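Local coordinates for protein sesquisabinene B synthase 2 (PDB 6A2A) that probably converts farnesyl diphosphate to sesquisabinene B, working with magnesium or manganese as a plant terpene synthase, at residues G281-Y286 with S555-P560; Y288-L293 with E300-E305; A310-I315 with P420-T425; V424-L429 with E519-F524. One frame throughout, in Å; residues are numbered along the deposited sequence.

Interaction 1 (G281-Y286 with S555-P560)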
loop_
_atom_site.group_PDB
_atom_site.type_symbol
_atom_site.label_atom_id
_atom_site.label_comp_id
_atom_site.label_asym_id
_atom_site.label_seq_id
_atom_site.Cartn_x
_atom_site.Cartn_y
_atom_site.Cartn_z
ATOM N N GLY A 281 2.647 11.769 14.156
ATOM C CA GLY A 281 1.422 12.005 13.444
ATOM C C GLY A 281 0.635 10.760 13.071
ATOM O O GLY A 281 -0.528 10.686 13.260
ATOM N N LEU A 282 1.324 9.788 12.536
ATOM C CA LEU A 282 0.675 8.578 12.102
ATOM C C LEU A 282 0.155 7.762 13.270
ATOM O O LEU A 282 -0.962 7.360 13.294
ATOM C CB LEU A 282 1.625 7.748 11.274
ATOM C CG LEU A 282 1.129 6.494 10.576
ATOM C CD1 LEU A 282 1.123 5.358 11.535
ATOM C CD2 LEU A 282 -0.200 6.593 9.888
ATOM N N ILE A 283 1.015 7.524 14.233
ATOM C CA ILE A 283 0.623 6.719 15.364
ATOM C C ILE A 283 -0.505 7.356 16.170
ATOM O O ILE A 283 -1.421 6.712 16.536
ATOM C CB ILE A 283 1.811 6.255 16.223
ATOM C CG1 ILE A 283 1.340 5.330 17.300
ATOM C CG2 ILE A 283 2.471 7.355 16.970
ATOM C CD1 ILE A 283 0.949 3.991 16.776
ATOM N N GLN A 284 -0.431 8.640 16.389
ATOM C CA GLN A 284 -1.459 9.315 17.112
ATOM C C GLN A 284 -2.791 9.296 16.355
ATOM O O GLN A 284 -3.808 9.105 16.944
ATOM C CB GLN A 284 -1.008 10.705 17.518
ATOM C CG GLN A 284 0.119 10.540 18.517
ATOM C CD GLN A 284 0.536 11.732 19.332
ATOM O OE1 GLN A 284 0.927 11.561 20.451
ATOM N NE2 GLN A 284 0.523 12.905 18.761
ATOM N N SER A 285 -2.741 9.432 15.041
ATOM C CA SER A 285 -3.965 9.384 14.269
ATOM C C SER A 285 -4.605 8.007 14.408
ATOM O O SER A 285 -5.763 7.879 14.585
ATOM C CB SER A 285 -3.730 9.665 12.793
ATOM O OG SER A 285 -4.888 9.456 12.063
ATOM N N TYR A 286 -3.789 6.989 14.303
ATOM C CA TYR A 286 -4.276 5.635 14.411
ATOM C C TYR A 286 -4.853 5.381 15.805
ATOM O O TYR A 286 -5.906 4.844 15.928
ATOM C CB TYR A 286 -3.233 4.584 14.006
ATOM C CG TYR A 286 -3.791 3.178 14.033
ATOM C CD1 TYR A 286 -4.713 2.759 13.123
ATOM C CD2 TYR A 286 -3.437 2.307 15.016
ATOM C CE1 TYR A 286 -5.253 1.492 13.176
ATOM C CE2 TYR A 286 -3.965 1.057 15.079
ATOM C CZ TYR A 286 -4.881 0.643 14.162
ATOM O OH TYR A 286 -5.381 -0.616 14.270
ATOM N N SER A 555 -0.779 -0.595 26.147
ATOM C CA SER A 555 -1.746 -1.576 26.665
ATOM C C SER A 555 -2.776 -1.954 25.603
ATOM O O SER A 555 -3.341 -3.062 25.658
ATOM C CB SER A 555 -2.398 -1.100 27.916
ATOM O OG SER A 555 -3.197 0.004 27.642
ATOM N N VAL A 556 -3.090 -1.044 24.679
ATOM C CA VAL A 556 -4.172 -1.324 23.751
ATOM C C VAL A 556 -3.680 -1.897 22.432
ATOM O O VAL A 556 -4.320 -2.773 21.925
ATOM C CB VAL A 556 -5.076 -0.084 23.599
ATOM C CG1 VAL A 556 -6.094 -0.247 22.492
ATOM C CG2 VAL A 556 -5.753 0.147 24.942
ATOM N N LEU A 557 -2.488 -1.520 21.944
ATOM C CA LEU A 557 -2.065 -1.928 20.635
ATOM C C LEU A 557 -0.886 -2.911 20.675
ATOM O O LEU A 557 -0.808 -3.828 19.809
ATOM C CB LEU A 557 -1.683 -0.670 19.864
ATOM C CG LEU A 557 -1.133 -0.894 18.466
ATOM C CD1 LEU A 557 -2.159 -1.543 17.552
ATOM C CD2 LEU A 557 -0.667 0.425 17.864
ATOM N N ILE A 558 0.049 -2.683 21.593
ATOM C CA ILE A 558 1.360 -3.374 21.553
ATOM C C ILE A 558 1.340 -4.692 22.338
ATOM O O ILE A 558 1.822 -5.702 21.828
ATOM C CB ILE A 558 2.477 -2.492 22.120
ATOM C CG1 ILE A 558 2.563 -1.098 21.481
ATOM C CG2 ILE A 558 3.813 -3.232 22.049
ATOM C CD1 ILE A 558 2.715 -1.090 20.008
ATOM N N HIS A 559 0.901 -4.652 23.583
ATOM C CA HIS A 559 1.062 -5.817 24.514
ATOM C C HIS A 559 -0.224 -6.621 24.586
ATOM O O HIS A 559 -1.234 -6.082 25.045
ATOM C CB HIS A 559 1.415 -5.364 25.931
ATOM C CG HIS A 559 2.782 -4.797 26.080
ATOM N ND1 HIS A 559 3.038 -3.712 26.885
ATOM C CD2 HIS A 559 3.961 -5.123 25.508
ATOM C CE1 HIS A 559 4.318 -3.394 26.807
ATOM N NE2 HIS A 559 4.903 -4.233 25.962
ATOM N N PRO A 560 -0.175 -7.907 24.228
ATOM C CA PRO A 560 -1.368 -8.736 24.458
ATOM C C PRO A 560 -1.624 -8.864 25.966
ATOM O O PRO A 560 -0.718 -8.610 26.790
ATOM C CB PRO A 560 -1.081 -10.104 23.805
ATOM C CG PRO A 560 0.075 -9.832 22.870
ATOM C CD PRO A 560 0.841 -8.678 23.484
#
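L557 reaches across from 555-560 to I283 and Y286 of helix 281-292, and these three buried residues make the whole contact. Residues 555-558 are the end of helix 546-558, wound here as a wider pi-type turn; H559 and P560 are loop. S555 comes first, on a partly exposed side of that turn. V556 follows and turns to another helix, packing on R221, Y222 and R225 of helix 220-232. L557 then points back at helix 281-292. Its CG stands anti to the backbone N (chi1 177°), which holds the two methyl groups forward, one for each partner. CD1 comes to the rim of the Y286 ring, near the ring plane, 4.0 Å from CE2. It therefore meets an edge of the tyrosine and not a face. The other methyl, CD2, lies 4.1 Å from I283 CD1, the end of the longer isoleucine branch. No hydrogen bond crosses the contact, so the fit rests on dispersion between apolar groups. It buries 97 Å² in all, a small area. The Y286 hydroxyl is held elsewhere, by a hydrogen bond to E259. Beyond I558 the chain leaves the helical conformation at H559. The backbones stay well apart, with L557 CA and Y286 CA 10.0 Å from each other. Helix 239-270 meets both segments: H256 and L263 touch Y286, and Q257 binds the L557 carbonyl. The joint thus lies between helices 281-292 and 546-558, with helix 239-270 beside it.

Interaction 2 (Y288-L293 with E300-E305); sequences YAIGML and EVREME
R302 runs extended as far as CD and then bends at chi3 (56°), which brings its guanidinium back to the L293 carbonyl. L293 is the first residue past the end of helix 281-292. Its CG sits between the backbone N and the carbonyl carbon (chi1 73°), which sets CD1 and CD2 against V301 and R302. Helices 281-292 and 299-321 follow each other and run roughly antiparallel as a helical hairpin, the axes of the two short segments 9.6 Å apart. NH1 of R302 donates to L293 O at 3.1 Å, with an N-H...O angle of 150°. The nitrogen lies well above the carbonyl plane. CD of R302 is also near, 3.2 Å from L293 O. The leucine methyls divide between two residues: CD2 is 3.9 Å from R302 CB, and CD1 is 3.8 Å from V301 CG1. A289 CB adds a lighter touch at 4.2 Å from R302 CG. Further along, the extended M292 crosses E305 at about a right angle, its CE 3.6 Å from E305 OE1. The arginine has other partners: NH1 also binds E295 O, and NH2 makes a salt bridge to E259. A leucine in place of R302 would probably leave the L293 carbonyl without this donor and the E259 carboxylate without its positive mate. The guanidinium thus ties the helix end to a neighbouring helix, and the partial negative charge of that end probably favours its positive charge.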
loop_
_atom_site.group_PDB
_atom_site.type_symbol
_atom_site.label_atom_id
_atom_site.label_comp_id
_atom_site.label_asym_id
_atom_site.label_seq_id
_atom_site.Cartn_x
_atom_site.Cartn_y
_atom_site.Cartn_z
ATOM N N TYR A 288 -6.254 7.464 17.794
ATOM C CA TYR A 288 -7.517 8.138 17.862
ATOM C C TYR A 288 -8.532 7.366 17.031
ATOM O O TYR A 288 -9.673 7.210 17.448
ATOM C CB TYR A 288 -7.389 9.575 17.337
ATOM C CG TYR A 288 -8.564 10.461 17.682
ATOM C CD1 TYR A 288 -9.813 10.278 17.099
ATOM C CD2 TYR A 288 -8.412 11.541 18.525
ATOM C CE1 TYR A 288 -10.884 11.113 17.403
ATOM C CE2 TYR A 288 -9.459 12.406 18.805
ATOM C CZ TYR A 288 -10.716 12.161 18.282
ATOM O OH TYR A 288 -11.724 13.048 18.580
ATOM N N ALA A 289 -8.133 6.829 15.867
ATOM C CA ALA A 289 -9.078 6.133 15.019
ATOM C C ALA A 289 -9.658 4.934 15.794
ATOM O O ALA A 289 -10.857 4.643 15.676
ATOM C CB ALA A 289 -8.435 5.675 13.731
ATOM N N ILE A 290 -8.833 4.244 16.566
ATOM C CA ILE A 290 -9.326 3.119 17.377
ATOM C C ILE A 290 -10.432 3.578 18.345
ATOM O O ILE A 290 -11.349 2.787 18.651
ATOM C CB ILE A 290 -8.171 2.444 18.108
ATOM C CG1 ILE A 290 -7.308 1.641 17.125
ATOM C CG2 ILE A 290 -8.676 1.565 19.256
ATOM C CD1 ILE A 290 -6.005 1.151 17.758
ATOM N N GLY A 291 -10.381 4.793 18.844
ATOM C CA GLY A 291 -11.475 5.361 19.612
ATOM C C GLY A 291 -12.717 5.611 18.763
ATOM O O GLY A 291 -13.846 5.409 19.220
ATOM N N MET A 292 -12.540 6.062 17.528
ATOM C CA MET A 292 -13.640 6.322 16.622
ATOM C C MET A 292 -14.323 5.013 16.217
ATOM O O MET A 292 -15.536 4.974 16.186
ATOM C CB MET A 292 -13.177 7.069 15.349
ATOM C CG MET A 292 -14.257 7.296 14.352
ATOM S SD MET A 292 -13.534 8.133 12.869
ATOM C CE MET A 292 -15.022 8.456 11.959
ATOM N N LEU A 293 -13.553 3.980 15.892
ATOM C CA LEU A 293 -14.126 2.693 15.461
ATOM C C LEU A 293 -13.032 1.652 15.675
ATOM O O LEU A 293 -11.927 1.798 15.193
ATOM C CB LEU A 293 -14.665 2.754 14.013
ATOM C CG LEU A 293 -13.670 2.793 12.851
ATOM C CD1 LEU A 293 -14.355 2.827 11.504
ATOM C CD2 LEU A 293 -12.710 3.987 12.899
ATOM N N GLU A 300 -10.847 -1.695 6.909
ATOM C CA GLU A 300 -10.488 -0.854 5.768
ATOM C C GLU A 300 -10.881 0.617 5.987
ATOM O O GLU A 300 -10.111 1.519 5.556
ATOM C CB GLU A 300 -11.153 -1.334 4.473
ATOM C CG GLU A 300 -10.382 -2.486 3.864
ATOM C CD GLU A 300 -10.854 -2.798 2.460
ATOM O OE1 GLU A 300 -11.955 -3.370 2.333
ATOM O OE2 GLU A 300 -10.174 -2.362 1.523
ATOM N N VAL A 301 -12.068 0.837 6.508
ATOM C CA VAL A 301 -12.553 2.184 6.774
ATOM C C VAL A 301 -11.637 2.822 7.816
ATOM O O VAL A 301 -11.229 3.995 7.673
ATOM C CB VAL A 301 -14.011 2.166 7.230
ATOM C CG1 VAL A 301 -14.473 3.519 7.747
ATOM C CG2 VAL A 301 -14.906 1.690 6.100
ATOM N N ARG A 302 -11.364 2.095 8.871
ATOM C CA ARG A 302 -10.486 2.618 9.919
ATOM C C ARG A 302 -9.108 2.989 9.369
ATOM O O ARG A 302 -8.557 4.053 9.742
ATOM C CB ARG A 302 -10.357 1.569 11.036
ATOM C CG ARG A 302 -9.300 1.902 12.049
ATOM C CD ARG A 302 -9.415 1.102 13.347
ATOM N NE ARG A 302 -9.404 -0.366 13.122
ATOM C CZ ARG A 302 -10.522 -1.136 13.053
ATOM N NH1 ARG A 302 -11.737 -0.658 13.342
ATOM N NH2 ARG A 302 -10.388 -2.401 12.704
ATOM N N GLU A 303 -8.529 2.164 8.486
ATOM C CA GLU A 303 -7.226 2.527 7.881
ATOM C C GLU A 303 -7.357 3.871 7.120
ATOM O O GLU A 303 -6.462 4.714 7.172
ATOM C CB GLU A 303 -6.709 1.398 7.001
ATOM C CG GLU A 303 -6.130 0.241 7.806
ATOM C CD GLU A 303 -5.651 -0.958 6.966
ATOM O OE1 GLU A 303 -4.937 -0.739 5.980
ATOM O OE2 GLU A 303 -5.968 -2.121 7.328
ATOM N N MET A 304 -8.438 4.049 6.349
ATOM C CA MET A 304 -8.554 5.206 5.537
ATOM C C MET A 304 -8.752 6.412 6.467
ATOM O O MET A 304 -8.181 7.517 6.205
ATOM C CB MET A 304 -9.656 5.069 4.488
ATOM C CG MET A 304 -9.234 4.191 3.297
ATOM S SD MET A 304 -10.521 4.064 2.065
ATOM C CE MET A 304 -11.482 2.697 2.732
ATOM N N GLU A 305 -9.510 6.257 7.549
ATOM C CA GLU A 305 -9.728 7.425 8.421
ATOM C C GLU A 305 -8.390 7.802 9.083
ATOM O O GLU A 305 -8.122 8.953 9.325
ATOM C CB GLU A 305 -10.778 7.125 9.508
ATOM C CG GLU A 305 -12.195 6.909 8.999
ATOM C CD GLU A 305 -12.841 8.134 8.398
ATOM O OE1 GLU A 305 -12.901 9.160 9.077
ATOM O OE2 GLU A 305 -13.291 8.055 7.251
#

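Interaction 3 (A310-I315 with P420-T425)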
loop_
_atom_site.group_PDB
_atom_site.type_symbol
_atom_site.label_atom_id
_atom_site.label_comp_id
_atom_site.label_asym_id
_atom_site.label_seq_id
_atom_site.Cartn_x
_atom_site.Cartn_y
_atom_site.Cartn_z
ATOM N N ALA A 310 -3.724 11.407 9.889
ATOM C CA ALA A 310 -2.300 11.684 9.812
ATOM C C ALA A 310 -2.029 12.869 8.864
ATOM O O ALA A 310 -1.178 13.731 9.206
ATOM C CB ALA A 310 -1.571 10.467 9.367
ATOM N N LEU A 311 -2.766 13.000 7.790
ATOM C CA LEU A 311 -2.597 14.124 6.868
ATOM C C LEU A 311 -3.133 15.427 7.469
ATOM O O LEU A 311 -2.505 16.484 7.234
ATOM C CB LEU A 311 -3.255 13.812 5.515
ATOM C CG LEU A 311 -2.490 12.712 4.763
ATOM C CD1 LEU A 311 -3.267 12.178 3.598
ATOM C CD2 LEU A 311 -1.135 13.214 4.328
ATOM N N ILE A 312 -4.231 15.381 8.200
ATOM C CA ILE A 312 -4.754 16.578 8.909
ATOM C C ILE A 312 -3.685 17.093 9.873
ATOM O O ILE A 312 -3.352 18.275 9.810
ATOM C CB ILE A 312 -6.096 16.282 9.606
ATOM C CG1 ILE A 312 -7.195 16.095 8.571
ATOM C CG2 ILE A 312 -6.463 17.357 10.605
ATOM C CD1 ILE A 312 -8.461 15.531 9.132
ATOM N N THR A 313 -3.068 16.195 10.670
ATOM C CA THR A 313 -2.025 16.543 11.628
ATOM C C THR A 313 -0.835 17.189 10.905
ATOM O O THR A 313 -0.340 18.287 11.315
ATOM C CB THR A 313 -1.601 15.324 12.463
ATOM O OG1 THR A 313 -2.780 14.923 13.168
ATOM C CG2 THR A 313 -0.462 15.637 13.417
ATOM N N THR A 314 -0.423 16.592 9.782
ATOM C CA THR A 314 0.698 17.057 9.049
ATOM C C THR A 314 0.458 18.422 8.405
ATOM O O THR A 314 1.344 19.334 8.518
ATOM C CB THR A 314 1.047 16.068 7.943
ATOM O OG1 THR A 314 1.368 14.846 8.606
ATOM C CG2 THR A 314 2.222 16.525 7.124
ATOM N N ILE A 315 -0.688 18.569 7.779
ATOM C CA ILE A 315 -1.014 19.781 7.093
ATOM C C ILE A 315 -1.346 20.941 8.043
ATOM O O ILE A 315 -1.099 22.048 7.757
ATOM C CB ILE A 315 -2.000 19.532 5.971
ATOM C CG1 ILE A 315 -1.340 18.591 4.951
ATOM C CG2 ILE A 315 -2.441 20.814 5.341
ATOM C CD1 ILE A 315 -2.272 18.080 3.896
ATOM N N PRO A 420 -15.506 17.596 10.317
ATOM C CA PRO A 420 -16.295 17.504 9.056
ATOM C C PRO A 420 -15.642 16.647 7.971
ATOM O O PRO A 420 -16.313 15.774 7.410
ATOM C CB PRO A 420 -16.494 18.950 8.631
ATOM C CG PRO A 420 -16.482 19.634 9.960
ATOM C CD PRO A 420 -15.385 18.971 10.749
ATOM N N ASN A 421 -14.352 16.831 7.780
ATOM C CA ASN A 421 -13.561 16.022 6.837
ATOM C C ASN A 421 -13.615 14.534 7.211
ATOM O O ASN A 421 -14.082 13.679 6.431
ATOM C CB ASN A 421 -12.126 16.540 6.818
ATOM C CG ASN A 421 -11.239 15.871 5.792
ATOM O OD1 ASN A 421 -11.548 14.774 5.304
ATOM N ND2 ASN A 421 -10.143 16.563 5.474
ATOM N N LEU A 422 -13.250 14.220 8.464
ATOM C CA LEU A 422 -13.193 12.827 8.886
ATOM C C LEU A 422 -14.586 12.200 8.873
ATOM O O LEU A 422 -14.714 11.055 8.459
ATOM C CB LEU A 422 -12.563 12.751 10.279
ATOM C CG LEU A 422 -11.058 12.997 10.288
ATOM C CD1 LEU A 422 -10.555 13.271 11.684
ATOM C CD2 LEU A 422 -10.330 11.837 9.664
ATOM N N LEU A 423 -15.605 12.923 9.330
ATOM C CA LEU A 423 -16.967 12.337 9.411
ATOM C C LEU A 423 -17.628 12.166 8.038
ATOM O O LEU A 423 -18.214 11.117 7.740
ATOM C CB LEU A 423 -17.857 13.151 10.358
ATOM C CG LEU A 423 -17.576 12.940 11.850
ATOM C CD1 LEU A 423 -18.374 13.952 12.622
ATOM C CD2 LEU A 423 -17.891 11.552 12.331
ATOM N N VAL A 424 -17.573 13.192 7.193
ATOM C CA VAL A 424 -18.113 13.067 5.859
ATOM C C VAL A 424 -17.399 11.952 5.113
ATOM O O VAL A 424 -18.061 11.141 4.425
ATOM C CB VAL A 424 -18.031 14.389 5.101
ATOM C CG1 VAL A 424 -18.338 14.215 3.629
ATOM C CG2 VAL A 424 -18.891 15.452 5.765
ATOM N N THR A 425 -16.080 11.841 5.278
ATOM C CA THR A 425 -15.362 10.737 4.657
ATOM C C THR A 425 -15.893 9.396 5.179
ATOM O O THR A 425 -16.138 8.492 4.408
ATOM C CB THR A 425 -13.851 10.865 4.844
ATOM O OG1 THR A 425 -13.435 12.110 4.254
ATOM C CG2 THR A 425 -13.106 9.716 4.199
#
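I312 of helix 299-321 reaches N421 and L422 of helix 419-430 by one methyl group. From CB the chain goes to CG1, placed anti to the carbonyl carbon (chi1 -70°), and on in extended form to CD1. CB and CG1 act as the stem. CD1 does the touching. It rests against the fork of L422, 3.8 Å from CG, with both leucine methyls close by, CD1 at 4.0 Å and CD2 at 4.2 Å. It also lies 4.2 Å from N421 ND2, a packing contact. Within helix 419-430, T425 OG1 bonds back to N421 O at 2.8 Å, while T425 N reaches the same oxygen from the opposite face of its plane. The site matters for its surroundings: the side chain of I312 is about 5 Å from that of D316, a magnesium ligand of the aspartate-rich DDXXD motif. No metal is bound to this chain in the model. The contact is mostly apolar and no hydrogen bond crosses it; the one polar atom it meets, N421 ND2, has its bond to Q387 of helix 377-400. Two helices beside the metal site are thus joined here by packing alone.

Interaction 4 (V424-L429 with E519-F524)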
loop_
_atom_site.group_PDB
_atom_site.type_symbol
_atom_site.label_atom_id
_atom_site.label_comp_id
_atom_site.label_asym_id
_atom_site.label_seq_id
_atom_site.Cartn_x
_atom_site.Cartn_y
_atom_site.Cartn_z
ATOM N N VAL A 424 -17.573 13.192 7.193
ATOM C CA VAL A 424 -18.113 13.067 5.859
ATOM C C VAL A 424 -17.399 11.952 5.113
ATOM O O VAL A 424 -18.061 11.141 4.425
ATOM C CB VAL A 424 -18.031 14.389 5.101
ATOM C CG1 VAL A 424 -18.338 14.215 3.629
ATOM C CG2 VAL A 424 -18.891 15.452 5.765
ATOM N N THR A 425 -16.080 11.841 5.278
ATOM C CA THR A 425 -15.362 10.737 4.657
ATOM C C THR A 425 -15.893 9.396 5.179
ATOM O O THR A 425 -16.138 8.492 4.408
ATOM C CB THR A 425 -13.851 10.865 4.844
ATOM O OG1 THR A 425 -13.435 12.110 4.254
ATOM C CG2 THR A 425 -13.106 9.716 4.199
ATOM N N SER A 426 -16.070 9.268 6.491
ATOM C CA SER A 426 -16.574 8.039 7.077
ATOM C C SER A 426 -17.953 7.662 6.503
ATOM O O SER A 426 -18.232 6.469 6.343
ATOM C CB SER A 426 -16.573 8.120 8.566
ATOM O OG SER A 426 -17.680 8.828 9.133
ATOM N N TYR A 427 -18.794 8.666 6.284
ATOM C CA TYR A 427 -20.139 8.469 5.743
ATOM C C TYR A 427 -20.056 7.979 4.282
ATOM O O TYR A 427 -20.722 6.983 3.888
ATOM C CB TYR A 427 -20.937 9.759 5.857
ATOM C CG TYR A 427 -22.328 9.669 5.280
ATOM C CD1 TYR A 427 -23.399 9.309 6.079
ATOM C CD2 TYR A 427 -22.598 10.078 3.985
ATOM C CE1 TYR A 427 -24.699 9.291 5.587
ATOM C CE2 TYR A 427 -23.900 10.074 3.475
ATOM C CZ TYR A 427 -24.947 9.661 4.272
ATOM O OH TYR A 427 -26.215 9.686 3.743
ATOM N N LEU A 428 -19.241 8.676 3.470
ATOM C CA LEU A 428 -18.961 8.245 2.100
ATOM C C LEU A 428 -18.612 6.751 2.009
ATOM O O LEU A 428 -19.090 6.017 1.085
ATOM C CB LEU A 428 -17.789 9.063 1.553
ATOM C CG LEU A 428 -17.140 8.522 0.282
ATOM C CD1 LEU A 428 -18.047 8.659 -0.913
ATOM C CD2 LEU A 428 -15.814 9.222 0.002
ATOM N N LEU A 429 -17.792 6.286 2.924
ATOM C CA LEU A 429 -17.220 4.936 2.852
ATOM C C LEU A 429 -18.157 3.868 3.423
ATOM O O LEU A 429 -17.831 2.676 3.243
ATOM C CB LEU A 429 -15.905 4.912 3.642
ATOM C CG LEU A 429 -14.801 5.798 3.056
ATOM C CD1 LEU A 429 -13.591 5.789 3.966
ATOM C CD2 LEU A 429 -14.391 5.331 1.671
ATOM N N GLU A 519 -26.488 3.166 11.578
ATOM C CA GLU A 519 -25.165 2.548 11.843
ATOM C C GLU A 519 -24.445 2.241 10.532
ATOM O O GLU A 519 -25.071 1.859 9.548
ATOM C CB GLU A 519 -25.339 1.274 12.672
ATOM C CG GLU A 519 -25.941 1.553 14.045
ATOM C CD GLU A 519 -25.080 2.327 15.021
ATOM O OE1 GLU A 519 -23.914 2.677 14.655
ATOM O OE2 GLU A 519 -25.575 2.649 16.112
ATOM N N PRO A 520 -23.120 2.366 10.493
ATOM C CA PRO A 520 -22.258 2.703 11.621
ATOM C C PRO A 520 -21.953 4.199 11.811
ATOM O O PRO A 520 -21.329 4.591 12.808
ATOM C CB PRO A 520 -20.936 2.012 11.286
ATOM C CG PRO A 520 -20.917 2.031 9.783
ATOM C CD PRO A 520 -22.364 1.812 9.384
ATOM N N PHE A 521 -22.459 5.046 10.942
ATOM C CA PHE A 521 -22.277 6.507 11.057
ATOM C C PHE A 521 -22.834 7.087 12.363
ATOM O O PHE A 521 -22.193 7.930 12.929
ATOM C CB PHE A 521 -22.882 7.247 9.860
ATOM C CG PHE A 521 -22.552 8.716 9.874
ATOM C CD1 PHE A 521 -21.274 9.152 9.587
ATOM C CD2 PHE A 521 -23.497 9.651 10.209
ATOM C CE1 PHE A 521 -20.965 10.505 9.604
ATOM C CE2 PHE A 521 -23.206 11.005 10.200
ATOM C CZ PHE A 521 -21.924 11.429 9.924
ATOM N N LEU A 522 -23.961 6.583 12.909
ATOM C CA LEU A 522 -24.422 7.074 14.172
ATOM C C LEU A 522 -23.356 6.883 15.259
ATOM O O LEU A 522 -23.139 7.759 16.075
ATOM C CB LEU A 522 -25.667 6.273 14.559
ATOM C CG LEU A 522 -26.903 6.545 13.727
ATOM C CD1 LEU A 522 -27.966 5.507 14.101
ATOM C CD2 LEU A 522 -27.412 7.958 13.916
ATOM N N SER A 523 -22.743 5.718 15.287
ATOM C CA SER A 523 -21.673 5.442 16.277
ATOM C C SER A 523 -20.422 6.307 16.038
ATOM O O SER A 523 -19.831 6.782 17.026
ATOM C CB SER A 523 -21.308 4.006 16.259
ATOM O OG SER A 523 -22.373 3.261 16.827
ATOM N N PHE A 524 -20.044 6.504 14.763
ATOM C CA PHE A 524 -18.827 7.276 14.437
ATOM C C PHE A 524 -18.992 8.682 15.007
ATOM O O PHE A 524 -18.040 9.253 15.523
ATOM C CB PHE A 524 -18.575 7.398 12.933
ATOM C CG PHE A 524 -18.312 6.143 12.155
ATOM C CD1 PHE A 524 -17.971 4.942 12.775
ATOM C CD2 PHE A 524 -18.446 6.137 10.770
ATOM C CE1 PHE A 524 -17.740 3.798 12.021
ATOM C CE2 PHE A 524 -18.215 5.002 10.032
ATOM C CZ PHE A 524 -17.865 3.815 10.652
#
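An edge-to-face aromatic pair, Y427 with F521, joins helix 419-430 to the first turn of helix 521-535 in the all-helical terpene synthase fold. The tyrosine gives its edge and the phenylalanine its face. Their centroids are 5.3 Å apart and the planes stand at 79°. CD1 of Y427 does the touching, over the F521 ring toward its rim and 3.9 Å from CG. Y427 CB packs on the same residue, 3.8 Å from F521 CD1. S426 touches both F521 and F524. Its OG comes in at the edge of F521, in the ring plane, 3.6 Å from CD1. The same oxygen lies 3.2 Å from F524 CD2. It takes this place because chi1 is 80°, with OG between the backbone N and the carbonyl carbon. There it is also hydrogen-bonded to L423 O, one turn back in its own helix. The start of helix 521-535 has its own brace: S523 OG donates to E519 OE1 at 2.7 Å, and S523 N adds a weak bond to that oxygen. Beyond this pair of segments, Y427 packs on K438, L439 and V442 of helix 436-443. With an alanine at F521 the tyrosine edge would probably lose the ring face it rests on, and a gap would open beside S426. No hydrogen bond crosses the contact. Aromatic and apolar packing therefore does the joining, and the polar atom set at the two phenylalanine rings, S426 OG, is hydrogen-bonded within its own helix.

How the interactions relate
Interaction 2 lies at the middle of the group, its centre about 11 to 12 Å from the other three. Interactions 1 and 4 are farthest apart, with centres about 22 Å from each other and no touch. Interactions 1 and 2 share helix 281-292, interactions 2 and 3 share helix 299-321, and interactions 3 and 4 share helix 419-430, with V424 and T425 in both. Interactions 1 and 3 also touch, at S285 and A310. Along the chain, interaction 2 closes first, 3 and 4 follow, and interaction 1 spans them all. The contacts thus run from helix 546-558, through helices 281-292, 299-321 and 419-430, to helix 521-535. The magnesium ligands D316 and D320 lie on helix 299-321, in the middle.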